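Local coordinates for protein glutamine synthetase (Helicobacter pylori, PDB 5ZLI) that is a type I-beta glutamine synthetase, a twelve-subunit enzyme whose chain joins a beta-grasp domain to a larger catalytic domain, at residues E141-D146 with Q226-V231; F180-G185 with P194-M199; S301-H306 with D390-K395. All coordinates share one frame; numbering follows the deposited sequence.

Overall arrangement
All three contacts fall within the catalytic domain, and no two of them use the same helix or strand. Interaction 1 pairs strands 133-145 and 228-237 in the large mixed sheet. Interaction 2 is nested along the chain inside the loop that interaction 1 closes; it lies in the long connection between strand 156-162 and helix 200-212. The centres of interactions 1 and 2 are about 13 Å apart, and M199 CE touches I144 O. Interaction 3 comes later in sequence, where helices 302-313 and 377-393 meet at the surface, its centre about 36 Å from that of interaction 1 and about 46 Å from that of interaction 2. Interaction 2 borders two other subunits, whereas no other chain touches interaction 3.

Interaction 1 of 3, residues E141-D146 with Q226-V231; sequences EFFIFD and QAQGEV
G229 O accepts a hydrogen bond from F142 N (3.0 Å), takes a CA-H...O contact from E141 CA at 3.2 Å, and lies over one face of the F142 ring, toward its rim. The bond belongs to the antiparallel pairing of strands 133-145 and 228-237 in the large catalytic-domain sheet. F142 and G229 form a hydrogen-bonded pair, closed by G229 N to F142 O (2.9 Å); F143 and Q228 are the adjacent non-hydrogen-bonded pair. Beyond them I144 N bonds to A227 O at 3.0 Å. With chi1 at 60°, F142 CG sits between its backbone N and carbonyl carbon, which brings the ring beside the G229 backbone; the ring also meets F265. The F143 ring receives a CH-pi contact: Q228 CG stands 3.6 Å from its centroid, over the face. The Q228 amide plane is turned only 16° from that ring, its NE2 held by S276 OG and G275 O and its OE1 by A225 N. Farther along, E141 OE2 comes 3.5 Å from E230 OE1, like charges close together, the carboxylate planes 71° apart; E141 OE1 is bonded to G277 N, and E139 OE1 lies near E230 OE1. In related glutamine synthetases, glutamates on these strands bind active-site metals. At the other end A227 CB lies in the plane of the F143 ring, at its edge, and approaches F145 CE1 to 3.8 Å.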
loop_
_atom_site.group_PDB
_atom_site.type_symbol
_atom_site.label_atom_id
_atom_site.label_comp_id
_atom_site.label_asym_id
_atom_site.label_seq_id
_atom_site.Cartn_x
_atom_site.Cartn_y
_atom_site.Cartn_z
ATOM N N GLU B 141 -37.617 -7.688 -23.864
ATOM C CA GLU B 141 -36.715 -6.687 -23.306
ATOM C C GLU B 141 -35.703 -7.358 -22.381
ATOM O O GLU B 141 -36.022 -8.324 -21.674
ATOM C CB GLU B 141 -37.502 -5.596 -22.560
ATOM C CG GLU B 141 -38.559 -4.899 -23.439
ATOM C CD GLU B 141 -39.418 -3.837 -22.719
ATOM O OE1 GLU B 141 -39.626 -3.951 -21.492
ATOM O OE2 GLU B 141 -39.963 -2.936 -23.409
ATOM N N PHE B 142 -34.478 -6.828 -22.395
ATOM C CA PHE B 142 -33.363 -7.387 -21.651
ATOM C C PHE B 142 -32.449 -6.274 -21.174
ATOM O O PHE B 142 -32.704 -5.094 -21.381
ATOM C CB PHE B 142 -32.565 -8.357 -22.492
ATOM C CG PHE B 142 -31.979 -7.735 -23.719
ATOM C CD1 PHE B 142 -30.810 -7.013 -23.655
ATOM C CD2 PHE B 142 -32.595 -7.910 -24.944
ATOM C CE1 PHE B 142 -30.275 -6.447 -24.794
ATOM C CE2 PHE B 142 -32.066 -7.381 -26.058
ATOM C CZ PHE B 142 -30.894 -6.629 -25.993
ATOM N N PHE B 143 -31.392 -6.677 -20.492
ATOM C CA PHE B 143 -30.429 -5.771 -19.902
ATOM C C PHE B 143 -29.043 -6.297 -20.195
ATOM O O PHE B 143 -28.798 -7.504 -20.164
ATOM C CB PHE B 143 -30.575 -5.653 -18.385
ATOM C CG PHE B 143 -31.681 -4.761 -17.938
ATOM C CD1 PHE B 143 -31.450 -3.399 -17.732
ATOM C CD2 PHE B 143 -32.947 -5.275 -17.707
ATOM C CE1 PHE B 143 -32.468 -2.562 -17.319
ATOM C CE2 PHE B 143 -33.975 -4.448 -17.283
ATOM C CZ PHE B 143 -33.742 -3.085 -17.088
ATOM N N ILE B 144 -28.122 -5.396 -20.420
ATOM C CA ILE B 144 -26.743 -5.773 -20.581
ATOM C C ILE B 144 -25.981 -5.060 -19.500
ATOM O O ILE B 144 -25.902 -3.830 -19.497
ATOM C CB ILE B 144 -26.204 -5.432 -21.960
ATOM C CG1 ILE B 144 -26.942 -6.308 -22.979
ATOM C CG2 ILE B 144 -24.660 -5.535 -21.937
ATOM C CD1 ILE B 144 -26.286 -6.396 -24.340
ATOM N N PHE B 145 -25.504 -5.814 -18.537
ATOM C CA PHE B 145 -24.766 -5.259 -17.423
ATOM C C PHE B 145 -23.260 -5.474 -17.593
ATOM O O PHE B 145 -22.800 -6.222 -18.461
ATOM C CB PHE B 145 -25.306 -5.865 -16.124
ATOM C CG PHE B 145 -26.740 -5.445 -15.789
ATOM C CD1 PHE B 145 -27.091 -4.080 -15.732
ATOM C CD2 PHE B 145 -27.715 -6.400 -15.510
ATOM C CE1 PHE B 145 -28.378 -3.683 -15.410
ATOM C CE2 PHE B 145 -29.013 -6.015 -15.180
ATOM C CZ PHE B 145 -29.345 -4.661 -15.131
ATOM N N ASP B 146 -22.481 -4.752 -16.784
ATOM C CA ASP B 146 -21.037 -4.993 -16.716
ATOM C C ASP B 146 -20.697 -6.070 -15.705
ATOM O O ASP B 146 -19.772 -6.865 -15.917
ATOM C CB ASP B 146 -20.265 -3.709 -16.366
ATOM C CG ASP B 146 -20.444 -2.631 -17.397
ATOM O OD1 ASP B 146 -20.568 -3.000 -18.586
ATOM O OD2 ASP B 146 -20.434 -1.430 -17.036
ATOM N N GLN B 226 -32.158 1.748 -17.598
ATOM C CA GLN B 226 -30.838 2.305 -17.879
ATOM C C GLN B 226 -29.986 1.402 -18.780
ATOM O O GLN B 226 -29.288 1.906 -19.664
ATOM C CB GLN B 226 -30.136 2.614 -16.567
ATOM C CG GLN B 226 -30.964 3.534 -15.725
ATOM C CD GLN B 226 -30.284 3.927 -14.463
ATOM O OE1 GLN B 226 -29.237 4.558 -14.477
ATOM N NE2 GLN B 226 -30.871 3.534 -13.341
ATOM N N ALA B 227 -29.965 0.088 -18.573
ATOM C CA ALA B 227 -29.126 -0.755 -19.432
ATOM C C ALA B 227 -29.969 -1.658 -20.326
ATOM O O ALA B 227 -29.530 -2.729 -20.748
ATOM C CB ALA B 227 -28.138 -1.596 -18.627
ATOM N N GLN B 228 -31.169 -1.216 -20.633
ATOM C CA GLN B 228 -32.191 -2.068 -21.188
ATOM C C GLN B 228 -32.205 -1.940 -22.706
ATOM O O GLN B 228 -31.798 -0.918 -23.276
ATOM C CB GLN B 228 -33.550 -1.695 -20.604
ATOM C CG GLN B 228 -34.464 -2.876 -20.459
ATOM C CD GLN B 228 -35.830 -2.499 -19.981
ATOM O OE1 GLN B 228 -36.192 -1.324 -19.960
ATOM N NE2 GLN B 228 -36.618 -3.492 -19.631
ATOM N N GLY B 229 -32.703 -2.990 -23.354
ATOM C CA GLY B 229 -32.703 -3.072 -24.802
ATOM C C GLY B 229 -33.790 -4.020 -25.249
ATOM O O GLY B 229 -34.435 -4.679 -24.432
ATOM N N GLU B 230 -33.982 -4.087 -26.563
ATOM C CA GLU B 230 -35.075 -4.865 -27.124
ATOM C C GLU B 230 -34.818 -5.048 -28.622
ATOM O O GLU B 230 -34.308 -4.145 -29.291
ATOM C CB GLU B 230 -36.401 -4.121 -26.889
ATOM C CG GLU B 230 -37.727 -4.916 -26.872
ATOM C CD GLU B 230 -38.929 -3.960 -26.838
ATOM O OE1 GLU B 230 -40.090 -4.390 -26.620
ATOM O OE2 GLU B 230 -38.683 -2.744 -26.986
ATOM N N VAL B 231 -35.218 -6.205 -29.149
ATOM C CA VAL B 231 -35.183 -6.471 -30.583
ATOM C C VAL B 231 -36.528 -7.071 -30.975
ATOM O O VAL B 231 -37.027 -7.992 -30.317
ATOM C CB VAL B 231 -34.027 -7.412 -30.985
ATOM C CG1 VAL B 231 -34.060 -7.692 -32.494
ATOM C CG2 VAL B 231 -32.691 -6.822 -30.581
#

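Interaction 2 of 3, residues F180-G185 with P194-M199; sequences FGHRPG and PPTDTM
Two limbs of the long loop that runs from strand 156-162 to helix 200-212 meet where H182 and P184 pack on T196, at a boundary with two other subunits of the dodecamer. No hydrogen bond spans the contact, and the touching is done mainly by T196. Its chi1 of -57° sets OG1 beside the backbone N, on the side where it meets H182 CB at 3.6 Å, while CG2, anti to the backbone N, turns to the proline. There CG2 lies 3.6 Å from P184 N and 3.8 Å from P184 CD, the two side chains running antiparallel past one another. The backbones add a long but nearly straight CA-H...O contact from T196 CA to H182 O (3.6 Å, 166° at the hydrogen). Just before T196, P195 follows a cis peptide bond. The H182 ring reaches outward: its ND1 makes a weak hydrogen bond to S480 OG of one neighbouring subunit, whose Y479 ring it also meets, and its NE2 a weak one to A263 O of another. The limb then ends at the helix start, with M199 in the N-cap position. D197 closes an Asx turn there, and its OD1, shared with R203 NH1 and H222 ND1, takes M199 N at 3.2 Å from above the carboxylate plane.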
loop_
_atom_site.group_PDB
_atom_site.type_symbol
_atom_site.label_atom_id
_atom_site.label_comp_id
_atom_site.label_asym_id
_atom_site.label_seq_id
_atom_site.Cartn_x
_atom_site.Cartn_y
_atom_site.Cartn_z
ATOM N N PHE B 180 -17.066 9.704 -18.327
ATOM C CA PHE B 180 -17.495 10.286 -19.595
ATOM C C PHE B 180 -18.791 11.071 -19.486
ATOM O O PHE B 180 -19.210 11.661 -20.493
ATOM C CB PHE B 180 -17.699 9.195 -20.660
ATOM C CG PHE B 180 -16.418 8.647 -21.264
ATOM C CD1 PHE B 180 -15.202 9.298 -21.092
ATOM C CD2 PHE B 180 -16.439 7.479 -22.026
ATOM C CE1 PHE B 180 -14.023 8.782 -21.665
ATOM C CE2 PHE B 180 -15.268 6.963 -22.603
ATOM C CZ PHE B 180 -14.063 7.611 -22.424
ATOM N N GLY B 181 -19.443 11.075 -18.317
ATOM C CA GLY B 181 -20.750 11.729 -18.226
ATOM C C GLY B 181 -21.772 11.085 -19.147
ATOM O O GLY B 181 -21.724 9.876 -19.433
ATOM N N HIS B 182 -22.716 11.900 -19.616
ATOM C CA HIS B 182 -23.711 11.434 -20.584
ATOM C C HIS B 182 -24.383 10.137 -20.149
ATOM O O HIS B 182 -24.088 9.057 -20.679
ATOM C CB HIS B 182 -23.057 11.230 -21.957
ATOM C CG HIS B 182 -22.441 12.466 -22.510
ATOM N ND1 HIS B 182 -23.179 13.601 -22.779
ATOM C CD2 HIS B 182 -21.148 12.788 -22.752
ATOM C CE1 HIS B 182 -22.375 14.552 -23.227
ATOM N NE2 HIS B 182 -21.136 14.087 -23.216
ATOM N N ARG B 183 -25.316 10.230 -19.205
ATOM C CA ARG B 183 -25.945 9.028 -18.711
ATOM C C ARG B 183 -27.450 9.247 -18.735
ATOM O O ARG B 183 -27.930 10.313 -18.311
ATOM C CB ARG B 183 -25.447 8.651 -17.300
ATOM C CG ARG B 183 -24.081 7.957 -17.280
ATOM C CD ARG B 183 -23.704 7.492 -15.886
ATOM N NE ARG B 183 -22.381 6.859 -15.832
ATOM C CZ ARG B 183 -21.245 7.506 -15.554
ATOM N NH1 ARG B 183 -21.267 8.821 -15.279
ATOM N NH2 ARG B 183 -20.087 6.839 -15.550
ATOM N N PRO B 184 -28.220 8.288 -19.231
ATOM C CA PRO B 184 -29.672 8.410 -19.143
ATOM C C PRO B 184 -30.096 8.353 -17.692
ATOM O O PRO B 184 -29.536 7.595 -16.891
ATOM C CB PRO B 184 -30.169 7.184 -19.912
ATOM C CG PRO B 184 -29.109 6.165 -19.631
ATOM C CD PRO B 184 -27.806 6.907 -19.554
ATOM N N GLY B 185 -31.088 9.156 -17.343
ATOM C CA GLY B 185 -31.620 9.054 -16.008
ATOM C C GLY B 185 -32.230 7.687 -15.765
ATOM O O GLY B 185 -32.543 6.928 -16.690
ATOM N N PRO B 194 -26.496 7.983 -28.804
ATOM C CA PRO B 194 -25.133 7.909 -28.267
ATOM C C PRO B 194 -24.499 9.282 -28.241
ATOM O O PRO B 194 -24.919 10.131 -29.000
ATOM C CB PRO B 194 -24.429 6.961 -29.229
ATOM C CG PRO B 194 -25.559 6.108 -29.801
ATOM C CD PRO B 194 -26.733 7.013 -29.887
ATOM N N PRO B 195 -23.492 9.498 -27.389
ATOM C CA PRO B 195 -22.795 8.502 -26.555
ATOM C C PRO B 195 -23.516 8.147 -25.252
ATOM O O PRO B 195 -23.058 7.266 -24.520
ATOM C CB PRO B 195 -21.450 9.174 -26.258
ATOM C CG PRO B 195 -21.579 10.618 -26.795
ATOM C CD PRO B 195 -23.001 10.856 -27.130
ATOM N N THR B 196 -24.636 8.830 -24.987
ATOM C CA THR B 196 -25.507 8.445 -23.884
ATOM C C THR B 196 -25.973 7.004 -24.061
ATOM O O THR B 196 -26.152 6.262 -23.089
ATOM C CB THR B 196 -26.698 9.405 -23.814
ATOM O OG1 THR B 196 -26.213 10.751 -23.682
ATOM C CG2 THR B 196 -27.623 9.061 -22.645
ATOM N N ASP B 197 -26.231 6.619 -25.303
ATOM C CA ASP B 197 -26.541 5.246 -25.663
ATOM C C ASP B 197 -25.231 4.510 -25.945
ATOM O O ASP B 197 -24.579 4.738 -26.971
ATOM C CB ASP B 197 -27.491 5.229 -26.860
ATOM C CG ASP B 197 -27.677 3.844 -27.458
ATOM O OD1 ASP B 197 -27.640 2.834 -26.713
ATOM O OD2 ASP B 197 -27.895 3.795 -28.687
ATOM N N THR B 198 -24.846 3.626 -25.035
ATOM C CA THR B 198 -23.617 2.877 -25.205
ATOM C C THR B 198 -23.806 1.575 -25.942
ATOM O O THR B 198 -22.804 0.965 -26.310
ATOM C CB THR B 198 -23.030 2.492 -23.866
ATOM O OG1 THR B 198 -23.865 1.467 -23.298
ATOM C CG2 THR B 198 -22.970 3.694 -22.950
ATOM N N MET B 199 -25.041 1.123 -26.160
ATOM C CA MET B 199 -25.271 -0.231 -26.647
ATOM C C MET B 199 -25.581 -0.269 -28.134
ATOM O O MET B 199 -26.104 -1.267 -28.623
ATOM C CB MET B 199 -26.416 -0.890 -25.878
ATOM C CG MET B 199 -26.361 -0.714 -24.388
ATOM S SD MET B 199 -25.086 -1.725 -23.626
ATOM C CE MET B 199 -25.487 -1.509 -21.886
#

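Interaction 3 of 3, residues S301-H306 with D390-K395; sequences SEFALH and DGVKNK
K395 lies over one face of the H306 imidazole, its CA above the ring centre at a height of 3.6 Å. CB joins it as a CH-pi contact, 4.0 Å from the ring centroid and close to the normal. The rotation of the H306 ring is consistent with the hydrogen bond from ND1 to I396 O, just past the segment. The K395 chain bends at chi2 (-81°) and runs on extended. Its NZ arrives 3.9 Å from E302 OE2, a long salt bridge between two exposed residues. E302 OE2 also sits at the edge of the H306 ring, in its plane. Both E302 and K395 touch a crystal neighbour, which may influence how they lie. This is a surface contact between two helices of the catalytic domain: the first turn of helix 302-313, with S301 in the N-cap position, meets the last turn of helix 377-393. Backbone approaches backbone at G391, where the lack of a side chain lets H306 O come within 3.2 Å of G391 CA. Elsewhere in the contact, F303 CG is anti to the backbone N (chi1 -178°), and the ring turns one face to V392. V392 CG2 makes a CH-pi contact there, 3.9 Å from the centroid and 22° off the normal, displaced toward the rim, while CG1 packs against F303 CE1.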
loop_
_atom_site.group_PDB
_atom_site.type_symbol
_atom_site.label_atom_id
_atom_site.label_comp_id
_atom_site.label_asym_id
_atom_site.label_seq_id
_atom_site.Cartn_x
_atom_site.Cartn_y
_atom_site.Cartn_z
ATOM N N SER B 301 -62.569 -8.908 -34.232
ATOM C CA SER B 301 -63.769 -9.699 -34.422
ATOM C C SER B 301 -64.355 -10.174 -33.097
ATOM O O SER B 301 -63.691 -10.198 -32.056
ATOM C CB SER B 301 -63.467 -10.880 -35.350
ATOM O OG SER B 301 -62.356 -11.643 -34.908
ATOM N N GLU B 302 -65.646 -10.517 -33.144
ATOM C CA GLU B 302 -66.275 -11.241 -32.038
ATOM C C GLU B 302 -65.410 -12.430 -31.626
ATOM O O GLU B 302 -65.180 -12.666 -30.438
ATOM C CB GLU B 302 -67.691 -11.681 -32.461
ATOM C CG GLU B 302 -68.330 -12.826 -31.669
ATOM C CD GLU B 302 -69.532 -13.468 -32.402
ATOM O OE1 GLU B 302 -70.004 -12.889 -33.414
ATOM O OE2 GLU B 302 -70.003 -14.553 -31.965
ATOM N N PHE B 303 -64.880 -13.153 -32.613
ATOM C CA PHE B 303 -63.988 -14.272 -32.343
ATOM C C PHE B 303 -62.806 -13.838 -31.480
ATOM O O PHE B 303 -62.470 -14.500 -30.489
ATOM C CB PHE B 303 -63.517 -14.854 -33.676
ATOM C CG PHE B 303 -62.620 -16.042 -33.543
ATOM C CD1 PHE B 303 -63.151 -17.306 -33.347
ATOM C CD2 PHE B 303 -61.248 -15.908 -33.617
ATOM C CE1 PHE B 303 -62.327 -18.420 -33.225
ATOM C CE2 PHE B 303 -60.416 -17.017 -33.492
ATOM C CZ PHE B 303 -60.964 -18.273 -33.294
ATOM N N ALA B 304 -62.156 -12.728 -31.851
ATOM C CA ALA B 304 -61.029 -12.204 -31.075
ATOM C C ALA B 304 -61.458 -11.719 -29.696
ATOM O O ALA B 304 -60.735 -11.912 -28.715
ATOM C CB ALA B 304 -60.325 -11.083 -31.831
ATOM N N LEU B 305 -62.602 -11.039 -29.601
ATOM C CA LEU B 305 -63.008 -10.523 -28.297
ATOM C C LEU B 305 -63.390 -11.641 -27.344
ATOM O O LEU B 305 -63.196 -11.511 -26.130
ATOM C CB LEU B 305 -64.186 -9.563 -28.432
ATOM C CG LEU B 305 -63.845 -8.143 -28.823
ATOM C CD1 LEU B 305 -65.063 -7.521 -29.445
ATOM C CD2 LEU B 305 -63.417 -7.401 -27.582
ATOM N N HIS B 306 -63.943 -12.735 -27.876
ATOM C CA HIS B 306 -64.176 -13.916 -27.059
ATOM C C HIS B 306 -62.851 -14.559 -26.668
ATOM O O HIS B 306 -62.668 -14.966 -25.513
ATOM C CB HIS B 306 -65.099 -14.891 -27.800
ATOM C CG HIS B 306 -66.531 -14.436 -27.871
ATOM N ND1 HIS B 306 -67.157 -13.766 -26.839
ATOM C CD2 HIS B 306 -67.446 -14.532 -28.863
ATOM C CE1 HIS B 306 -68.396 -13.478 -27.190
ATOM N NE2 HIS B 306 -68.594 -13.929 -28.416
ATOM N N ASP B 390 -60.651 -21.486 -24.817
ATOM C CA ASP B 390 -61.771 -21.549 -23.893
ATOM C C ASP B 390 -62.708 -20.362 -24.113
ATOM O O ASP B 390 -63.936 -20.514 -24.115
ATOM C CB ASP B 390 -61.237 -21.560 -22.457
ATOM C CG ASP B 390 -62.201 -22.184 -21.480
ATOM O OD1 ASP B 390 -62.527 -23.382 -21.645
ATOM O OD2 ASP B 390 -62.623 -21.477 -20.546
ATOM N N GLY B 391 -62.134 -19.184 -24.373
ATOM C CA GLY B 391 -62.946 -17.997 -24.605
ATOM C C GLY B 391 -63.847 -18.125 -25.818
ATOM O O GLY B 391 -64.996 -17.673 -25.798
ATOM N N VAL B 392 -63.325 -18.702 -26.907
ATOM C CA VAL B 392 -64.121 -18.844 -28.121
ATOM C C VAL B 392 -65.161 -19.948 -27.957
ATOM O O VAL B 392 -66.310 -19.815 -28.403
ATOM C CB VAL B 392 -63.206 -19.121 -29.329
ATOM C CG1 VAL B 392 -64.038 -19.484 -30.545
ATOM C CG2 VAL B 392 -62.336 -17.933 -29.620
ATOM N N LYS B 393 -64.785 -21.037 -27.280
ATOM C CA LYS B 393 -65.724 -22.116 -27.022
ATOM C C LYS B 393 -66.896 -21.605 -26.208
ATOM O O LYS B 393 -68.053 -21.764 -26.602
ATOM C CB LYS B 393 -65.009 -23.268 -26.300
ATOM C CG LYS B 393 -63.970 -24.011 -27.176
ATOM C CD LYS B 393 -63.059 -24.932 -26.354
ATOM C CE LYS B 393 -63.742 -26.246 -26.018
ATOM N NZ LYS B 393 -63.779 -27.201 -27.178
ATOM N N ASN B 394 -66.610 -20.930 -25.093
ATOM C CA ASN B 394 -67.641 -20.483 -24.164
ATOM C C ASN B 394 -68.111 -19.055 -24.419
ATOM O O ASN B 394 -68.731 -18.451 -23.521
ATOM C CB ASN B 394 -67.165 -20.625 -22.725
ATOM C CG ASN B 394 -66.818 -22.039 -22.383
ATOM O OD1 ASN B 394 -66.523 -22.839 -23.275
ATOM N ND2 ASN B 394 -66.878 -22.376 -21.100
ATOM N N LYS B 395 -67.806 -18.501 -25.596
ATOM C CA LYS B 395 -68.237 -17.165 -26.001
ATOM C C LYS B 395 -68.088 -16.165 -24.855
ATOM O O LYS B 395 -69.027 -15.464 -24.483
ATOM C CB LYS B 395 -69.693 -17.221 -26.455
ATOM C CG LYS B 395 -70.042 -18.308 -27.475
ATOM C CD LYS B 395 -69.686 -17.968 -28.930
ATOM C CE LYS B 395 -70.515 -18.809 -29.901
ATOM N NZ LYS B 395 -70.379 -18.393 -31.319
#